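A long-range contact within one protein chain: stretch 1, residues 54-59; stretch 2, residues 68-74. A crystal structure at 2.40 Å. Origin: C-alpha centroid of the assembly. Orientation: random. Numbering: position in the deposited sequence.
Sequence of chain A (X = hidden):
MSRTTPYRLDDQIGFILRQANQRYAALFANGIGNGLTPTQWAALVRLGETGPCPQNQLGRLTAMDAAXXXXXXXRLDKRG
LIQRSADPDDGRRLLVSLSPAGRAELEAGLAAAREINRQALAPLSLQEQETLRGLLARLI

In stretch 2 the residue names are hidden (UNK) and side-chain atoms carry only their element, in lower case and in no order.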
# COMPACT_ATOMS: atom_id res chain seq x y z
N PRO A 54 23.19 -8.52 6.79
CA PRO A 54 22.94 -7.42 7.73
C PRO A 54 21.46 -7.00 7.72
O PRO A 54 20.83 -7.01 6.65
CB PRO A 54 23.82 -6.29 7.20
CG PRO A 54 24.79 -6.93 6.25
CD PRO A 54 24.14 -8.15 5.72
N GLN A 55 20.91 -6.62 8.88
CA GLN A 55 19.48 -6.26 9.00
C GLN A 55 19.04 -5.13 8.06
O GLN A 55 17.99 -5.21 7.43
CB GLN A 55 19.13 -5.90 10.44
CG GLN A 55 17.63 -5.81 10.74
CD GLN A 55 17.36 -5.57 12.22
OE1 GLN A 55 17.43 -4.45 12.71
NE2 GLN A 55 17.05 -6.64 12.93
N ASN A 56 19.85 -4.09 7.97
CA ASN A 56 19.55 -2.92 7.14
C ASN A 56 19.68 -3.23 5.65
O ASN A 56 18.94 -2.66 4.81
CB ASN A 56 20.47 -1.75 7.53
CG ASN A 56 20.06 -1.11 8.86
OD1 ASN A 56 19.14 -1.57 9.56
ND2 ASN A 56 20.75 -0.02 9.20
N GLN A 57 20.60 -4.13 5.32
CA GLN A 57 20.72 -4.65 3.97
C GLN A 57 19.52 -5.51 3.61
O GLN A 57 19.02 -5.44 2.49
CB GLN A 57 22.01 -5.45 3.81
CG GLN A 57 22.23 -5.97 2.40
CD GLN A 57 23.68 -6.28 2.13
OE1 GLN A 57 24.50 -5.36 1.97
NE2 GLN A 57 24.02 -7.56 2.08
N LEU A 58 19.06 -6.33 4.56
CA LEU A 58 17.85 -7.11 4.38
C LEU A 58 16.69 -6.14 4.07
O LEU A 58 15.86 -6.40 3.21
CB LEU A 58 17.56 -7.96 5.62
CG LEU A 58 16.22 -8.74 5.64
CD1 LEU A 58 16.05 -9.67 4.43
CD2 LEU A 58 15.96 -9.49 6.95
N GLY A 59 16.70 -5.00 4.76
CA GLY A 59 15.73 -3.96 4.57
C GLY A 59 15.76 -3.42 3.17
O GLY A 59 14.71 -3.29 2.54
N UNK A 68 11.48 -0.05 9.99
CA UNK A 68 10.52 -1.05 9.54
C UNK A 68 11.09 -2.47 9.59
O UNK A 68 10.46 -3.35 10.16
c UNK A 68 9.98 -0.75 8.12
c UNK A 68 8.80 -1.65 7.76
o UNK A 68 9.55 0.61 8.06
N UNK A 69 12.27 -2.68 9.00
CA UNK A 69 12.88 -4.00 9.03
C UNK A 69 13.27 -4.41 10.43
O UNK A 69 13.19 -5.58 10.77
c UNK A 69 14.43 -5.64 7.87
c UNK A 69 13.38 -6.44 7.10
c UNK A 69 14.08 -4.15 8.05
c UNK A 69 15.30 -3.36 8.51
N UNK A 70 13.67 -3.43 11.25
CA UNK A 70 14.00 -3.68 12.65
C UNK A 70 12.87 -4.46 13.34
O UNK A 70 13.12 -5.45 14.02
c UNK A 70 14.83 -2.51 14.77
c UNK A 70 15.01 -1.16 15.46
c UNK A 70 14.22 -2.36 13.38
c UNK A 70 15.26 -1.33 16.95
n UNK A 70 16.70 -1.64 17.24
N UNK A 71 11.64 -4.00 13.15
CA UNK A 71 10.50 -4.53 13.87
C UNK A 71 9.91 -5.78 13.24
O UNK A 71 9.34 -6.62 13.94
N UNK A 72 10.03 -5.90 11.92
CA UNK A 72 9.68 -7.14 11.26
C UNK A 72 10.59 -8.26 11.77
O UNK A 72 10.10 -9.34 12.14
c UNK A 72 9.76 -7.01 9.71
c UNK A 72 8.52 -6.33 9.18
c UNK A 72 9.96 -8.38 9.06
N UNK A 73 11.90 -8.01 11.80
CA UNK A 73 12.87 -9.02 12.26
C UNK A 73 12.65 -9.37 13.74
O UNK A 73 12.76 -10.53 14.13
c UNK A 73 15.32 -9.52 12.72
c UNK A 73 14.63 -8.63 10.50
c UNK A 73 14.33 -8.60 11.99
N UNK A 74 12.31 -8.37 14.55
CA UNK A 74 12.01 -8.61 15.96
C UNK A 74 10.75 -9.45 16.17
O UNK A 74 10.76 -10.36 17.00
o UNK A 74 12.25 -4.72 17.75
c UNK A 74 13.35 -6.74 17.05
c UNK A 74 13.35 -5.28 17.52
c UNK A 74 11.96 -7.30 16.75
o UNK A 74 14.45 -4.69 17.66
O HOH W 1 18.23 -3.55 15.28

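Position 68 has three side-chain atoms, two carbons and one oxygen. The first carbon carries both the oxygen and the other carbon. No atom of this side chain comes within contact distance of stretch 1. A beta-branched side chain with one hydroxyl is threonine, Thr 68.

Position 69 has four carbons. The chain forks at the first, and one arm is two carbons long. The CA-to-CB bond points toward stretch 1, and the side chain sits among Gln 55, Asn 56, Leu 58 and Gly 59. This is isoleucine, Ile 69. Its CG2 lies 3.4 Å from Gln 55 O, and its CD1 is 3.9 Å from Leu 58 CG. Its CB is 3.9 Å from Gly 59 CA. A CB placed ideally on Gly 59 would lie only 3.1 Å from Ile 69 CG2, so the bare glycine leaves room for this close approach.

Position 70 has four carbons in a row ending in nitrogen. Gln 55 lies beside it. This is lysine, Lys 70. Gln 55 OE1 approaches its CA at 3.5 Å and its CG at 3.8 Å. The end of the lysine leads away from stretch 1, yet a water joins the two residues. The water donates to Gln 55 OE1 at 2.8 Å and accepts from Lys 70 NZ at 3.1 Å.

Position 71 has no side-chain atoms and makes no contact with stretch 1. It is glycine, Gly 71. A CB here would point away and have room.

Position 72 has three carbons, one carrying the other two. It does not touch stretch 1. This is valine, Val 72.

Position 73 has the same three-carbon fork, but its CA-to-CB bond points toward stretch 1. Its carbons meet Gln 55 and Leu 58. It is valine, Val 73. Its CG2 packs 3.9 Å from Leu 58 CD2, and its CG1 lies 3.4 Å from Gln 55 NE2.

Position 74 has three carbons, the third carrying two oxygens. It stays beyond contact range of stretch 1. This is glutamate, Glu 74. Its OE2 forms a long salt bridge with Lys 70 NZ, at 3.8 Å.

The helices cross at 107°, with their axes 9.1 Å apart at closest approach. Ile 69 fits as a knob into stretch 1, and Val 73, one turn later, extends the apolar packing against Leu 58. No direct hydrogen bond crosses the contact; packing and the bridging water join the stretches.

Stretch 2 68-74: TIKGVVE
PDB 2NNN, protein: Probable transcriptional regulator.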